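Local coordinates for protein interferon gamma receptor 1 (Gallus gallus, PDB 4EQ3) that probably binds the cytokine interferon gamma through its extracellular part, the portion crystallised here, and so acts as a cell-surface cytokine receptor, at residues 123-133 with 145-154. Sequence-based numbering, arbitrary orientation.
Sequences IIVDVYHPEFP and YSELSYSVIF
Tyr150 reaches across to the 123-133 segment and meets Val127 with its ring face and His129 with its hydroxyl. Val127 CG2 lies over one face, 4.1 Å from the ring centroid, in a CH-pi contact. This methyl stands anti to the backbone N, while CG1 takes the position between N and carbonyl carbon (chi1 58°) and touches the ring near Tyr150 CG. At the far end, Tyr150 OH and His129 ND1 share a nearly straight hydrogen bond of 2.7 Å, with the nitrogen at the edge of the tyrosine ring. The two rings meet rim to rim, their planes turned by only 18°. A water also bonds to Tyr150 OH and accepts from His129 N, so the hydroxyl is held by two partners. The other imidazole nitrogen, His129 NE2, is bonded to Gly110 O, which fixes the ring from its far side.

Beyond the histidine the chain turns through a type I turn, His129 to Phe132. This folds Phe132 back on His129, with Phe132 CZ 3.3 Å above the imidazole plane. Phe132 CE2 also approaches Leu148 CD2, which sits at the phenyl edge. Beside Phe132, Tyr145 OH donates to Pro133 O; the modelled 2.5 Å is very short, so the exact length is doubtful. Phe132 CB packs against the same hydroxyl.

At the other end, Phe154 presents its edge to Ile123, with CZ 3.4 Å from Ile123 CB. Val125 CG2 touches the same ring more loosely at CE2.

Strand 122-128 pairs with 113-119 and 175-180, whereas 148-156 lies between 161-168 and 186-196. The axes of 123-128 and 148-154 come within 8.7 Å, their N-to-C directions 136° apart. Their inward side chains contribute to the core between two sheets, the beta sandwich of the receptor's second, C-terminal fibronectin type III-like extracellular domain.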
loop_
_atom_site.group_PDB
_atom_site.type_symbol
_atom_site.label_atom_id
_atom_site.label_comp_id
_atom_site.label_asym_id
_atom_site.label_seq_id
_atom_site.Cartn_x
_atom_site.Cartn_y
_atom_site.Cartn_z
ATOM N N ILE A 123 15.015 -24.570 -5.031
ATOM C CA ILE A 123 14.896 -23.309 -4.309
ATOM C C ILE A 123 13.459 -23.069 -3.876
ATOM O O ILE A 123 12.514 -23.317 -4.631
ATOM C CB ILE A 123 15.335 -22.106 -5.157
ATOM C CG1 ILE A 123 16.714 -22.340 -5.767
ATOM C CG2 ILE A 123 15.358 -20.854 -4.304
ATOM C CD1 ILE A 123 17.814 -22.265 -4.766
ATOM N N ILE A 124 13.307 -22.572 -2.658
ATOM C CA ILE A 124 12.003 -22.350 -2.061
ATOM C C ILE A 124 11.812 -20.874 -1.751
ATOM O O ILE A 124 12.567 -20.282 -0.971
ATOM C CB ILE A 124 11.858 -23.161 -0.762
ATOM C CG1 ILE A 124 11.931 -24.661 -1.061
ATOM C CG2 ILE A 124 10.557 -22.813 -0.052
ATOM C CD1 ILE A 124 12.032 -25.529 0.193
ATOM N N VAL A 125 10.795 -20.282 -2.369
ATOM C CA VAL A 125 10.504 -18.864 -2.191
ATOM C C VAL A 125 9.237 -18.641 -1.386
ATOM O O VAL A 125 8.164 -19.087 -1.778
ATOM C CB VAL A 125 10.338 -18.166 -3.534
ATOM C CG1 VAL A 125 10.005 -16.692 -3.329
ATOM C CG2 VAL A 125 11.589 -18.339 -4.357
ATOM N N ASP A 126 9.362 -17.966 -0.248
ATOM C CA ASP A 126 8.193 -17.561 0.505
ATOM C C ASP A 126 8.063 -16.057 0.357
ATOM O O ASP A 126 9.018 -15.314 0.583
ATOM C CB ASP A 126 8.308 -17.949 1.978
ATOM C CG ASP A 126 8.185 -19.455 2.201
ATOM O OD1 ASP A 126 7.060 -20.003 2.061
ATOM O OD2 ASP A 126 9.220 -20.092 2.513
ATOM N N VAL A 127 6.880 -15.606 -0.034
ATOM C CA VAL A 127 6.683 -14.189 -0.269
ATOM C C VAL A 127 5.325 -13.752 0.259
ATOM O O VAL A 127 4.337 -14.466 0.100
ATOM C CB VAL A 127 6.821 -13.871 -1.761
ATOM C CG1 VAL A 127 5.804 -14.685 -2.566
ATOM C CG2 VAL A 127 6.667 -12.370 -2.017
ATOM N N TYR A 128 5.290 -12.593 0.914
ATOM C CA TYR A 128 4.040 -12.000 1.381
ATOM C C TYR A 128 4.257 -10.555 1.842
ATOM O O TYR A 128 5.390 -10.068 1.879
ATOM C CB TYR A 128 3.436 -12.839 2.507
ATOM C CG TYR A 128 4.035 -12.583 3.873
ATOM C CD1 TYR A 128 5.397 -12.737 4.098
ATOM C CD2 TYR A 128 3.230 -12.210 4.944
ATOM C CE1 TYR A 128 5.948 -12.518 5.354
ATOM C CE2 TYR A 128 3.766 -11.987 6.202
ATOM C CZ TYR A 128 5.127 -12.142 6.400
ATOM O OH TYR A 128 5.661 -11.914 7.646
ATOM N N HIS A 129 3.159 -9.876 2.175
ATOM C CA HIS A 129 3.187 -8.502 2.672
ATOM C C HIS A 129 2.613 -8.441 4.076
ATOM O O HIS A 129 1.387 -8.362 4.229
ATOM C CB HIS A 129 2.301 -7.621 1.796
ATOM C CG HIS A 129 3.012 -6.996 0.641
ATOM N ND1 HIS A 129 3.128 -7.613 -0.583
ATOM C CD2 HIS A 129 3.638 -5.801 0.522
ATOM C CE1 HIS A 129 3.797 -6.827 -1.408
ATOM N NE2 HIS A 129 4.114 -5.719 -0.763
ATOM N N PRO A 130 3.477 -8.444 5.110
ATOM C CA PRO A 130 2.975 -8.421 6.493
ATOM C C PRO A 130 2.095 -7.200 6.766
ATOM O O PRO A 130 1.223 -7.237 7.635
ATOM C CB PRO A 130 4.259 -8.354 7.338
ATOM C CG PRO A 130 5.302 -7.842 6.412
ATOM C CD PRO A 130 4.947 -8.395 5.060
ATOM N N GLU A 131 2.295 -6.113 6.049
ATOM C CA GLU A 131 1.525 -4.901 6.224
ATOM C C GLU A 131 0.087 -4.970 5.771
ATOM O O GLU A 131 -0.707 -4.227 6.189
ATOM C CB GLU A 131 2.169 -3.765 5.500
ATOM C CG GLU A 131 3.602 -3.678 5.723
ATOM C CD GLU A 131 4.435 -4.236 4.569
ATOM O OE1 GLU A 131 5.469 -3.607 4.353
ATOM O OE2 GLU A 131 4.088 -5.262 3.919
ATOM N N PHE A 132 -0.225 -5.884 4.896
ATOM C CA PHE A 132 -1.596 -5.930 4.384
ATOM C C PHE A 132 -2.571 -6.191 5.525
ATOM O O PHE A 132 -2.317 -7.026 6.392
ATOM C CB PHE A 132 -1.766 -6.981 3.282
ATOM C CG PHE A 132 -1.114 -6.610 1.975
ATOM C CD1 PHE A 132 -0.543 -5.363 1.797
ATOM C CD2 PHE A 132 -1.071 -7.518 0.930
ATOM C CE1 PHE A 132 0.062 -5.024 0.603
ATOM C CE2 PHE A 132 -0.466 -7.196 -0.265
ATOM C CZ PHE A 132 0.101 -5.947 -0.436
ATOM N N PRO A 133 -3.691 -5.471 5.535
ATOM C CA PRO A 133 -4.632 -5.649 6.646
ATOM C C PRO A 133 -5.350 -6.999 6.587
ATOM O O PRO A 133 -5.546 -7.557 5.506
ATOM C CB PRO A 133 -5.613 -4.487 6.468
ATOM C CG PRO A 133 -5.534 -4.147 4.993
ATOM C CD PRO A 133 -4.109 -4.418 4.594
ATOM N N TYR A 145 -8.049 -9.239 -2.381
ATOM C CA TYR A 145 -7.052 -10.289 -2.152
ATOM C C TYR A 145 -7.244 -11.462 -3.098
ATOM O O TYR A 145 -6.284 -12.108 -3.503
ATOM C CB TYR A 145 -7.094 -10.798 -0.704
ATOM C CG TYR A 145 -6.579 -9.803 0.311
ATOM C CD1 TYR A 145 -5.508 -8.970 0.012
ATOM C CD2 TYR A 145 -7.154 -9.709 1.571
ATOM C CE1 TYR A 145 -5.027 -8.060 0.942
ATOM C CE2 TYR A 145 -6.677 -8.805 2.513
ATOM C CZ TYR A 145 -5.619 -7.983 2.190
ATOM O OH TYR A 145 -5.155 -7.080 3.112
ATOM N N SER A 146 -8.493 -11.736 -3.462
ATOM C CA SER A 146 -8.753 -12.798 -4.426
ATOM C C SER A 146 -8.034 -12.527 -5.760
ATOM O O SER A 146 -7.929 -13.420 -6.615
ATOM C CB SER A 146 -10.262 -12.985 -4.642
ATOM O OG SER A 146 -10.771 -12.026 -5.543
ATOM N N GLU A 147 -7.533 -11.303 -5.932
ATOM C CA GLU A 147 -6.835 -10.919 -7.164
ATOM C C GLU A 147 -5.347 -10.624 -6.931
ATOM O O GLU A 147 -4.672 -10.045 -7.783
ATOM C CB GLU A 147 -7.502 -9.701 -7.799
ATOM C CG GLU A 147 -8.971 -9.907 -8.192
ATOM C CD GLU A 147 -9.144 -10.817 -9.400
ATOM O OE1 GLU A 147 -8.148 -11.078 -10.105
ATOM O OE2 GLU A 147 -10.284 -11.268 -9.641
ATOM N N LEU A 148 -4.838 -11.016 -5.774
ATOM C CA LEU A 148 -3.429 -10.793 -5.466
ATOM C C LEU A 148 -2.549 -11.864 -6.092
ATOM O O LEU A 148 -2.803 -13.054 -5.928
ATOM C CB LEU A 148 -3.207 -10.792 -3.951
ATOM C CG LEU A 148 -1.741 -10.759 -3.505
ATOM C CD1 LEU A 148 -1.034 -9.472 -3.948
ATOM C CD2 LEU A 148 -1.658 -10.932 -1.994
ATOM N N SER A 149 -1.505 -11.444 -6.797
ATOM C CA SER A 149 -0.485 -12.377 -7.253
ATOM C C SER A 149 0.904 -11.778 -7.034
ATOM O O SER A 149 1.051 -10.579 -6.809
ATOM C CB SER A 149 -0.694 -12.736 -8.729
ATOM O OG SER A 149 -0.551 -11.601 -9.572
ATOM N N TYR A 150 1.928 -12.614 -7.100
ATOM C CA TYR A 150 3.289 -12.119 -7.035
ATOM C C TYR A 150 4.024 -12.627 -8.250
ATOM O O TYR A 150 3.830 -13.773 -8.666
ATOM C CB TYR A 150 3.987 -12.587 -5.748
ATOM C CG TYR A 150 3.464 -11.918 -4.500
ATOM C CD1 TYR A 150 2.458 -12.505 -3.743
ATOM C CD2 TYR A 150 3.971 -10.693 -4.079
ATOM C CE1 TYR A 150 1.969 -11.892 -2.600
ATOM C CE2 TYR A 150 3.487 -10.074 -2.936
ATOM C CZ TYR A 150 2.485 -10.677 -2.207
ATOM O OH TYR A 150 1.996 -10.067 -1.077
ATOM N N SER A 151 4.844 -11.765 -8.839
ATOM C CA SER A 151 5.736 -12.181 -9.904
ATOM C C SER A 151 7.112 -12.307 -9.284
ATOM O O SER A 151 7.515 -11.464 -8.484
ATOM C CB SER A 151 5.764 -11.154 -11.033
ATOM O OG SER A 151 6.134 -9.887 -10.524
ATOM N N VAL A 152 7.825 -13.363 -9.650
ATOM C CA VAL A 152 9.129 -13.646 -9.077
ATOM C C VAL A 152 10.155 -13.794 -10.180
ATOM O O VAL A 152 9.948 -14.542 -11.133
ATOM C CB VAL A 152 9.083 -14.937 -8.256
ATOM C CG1 VAL A 152 10.432 -15.215 -7.627
ATOM C CG2 VAL A 152 8.010 -14.835 -7.199
ATOM N N ILE A 153 11.258 -13.066 -10.051
ATOM C CA ILE A 153 12.329 -13.108 -11.039
ATOM C C ILE A 153 13.554 -13.865 -10.522
ATOM O O ILE A 153 14.169 -13.486 -9.526
ATOM C CB ILE A 153 12.738 -11.698 -11.492
ATOM C CG1 ILE A 153 11.556 -10.997 -12.160
ATOM C CG2 ILE A 153 13.904 -11.774 -12.451
ATOM C CD1 ILE A 153 11.876 -9.614 -12.694
ATOM N N PHE A 154 13.897 -14.937 -11.225
ATOM C CA PHE A 154 14.988 -15.816 -10.830
ATOM C C PHE A 154 16.225 -15.505 -11.646
ATOM O O PHE A 154 16.221 -15.686 -12.855
ATOM C CB PHE A 154 14.583 -17.266 -11.084
ATOM C CG PHE A 154 14.746 -18.156 -9.894
ATOM C CD1 PHE A 154 15.722 -19.138 -9.875
ATOM C CD2 PHE A 154 13.917 -18.012 -8.794
ATOM C CE1 PHE A 154 15.870 -19.965 -8.773
ATOM C CE2 PHE A 154 14.054 -18.832 -7.690
ATOM C CZ PHE A 154 15.034 -19.811 -7.677
HETATM O O HOH W 1 0.533 -10.853 0.901
#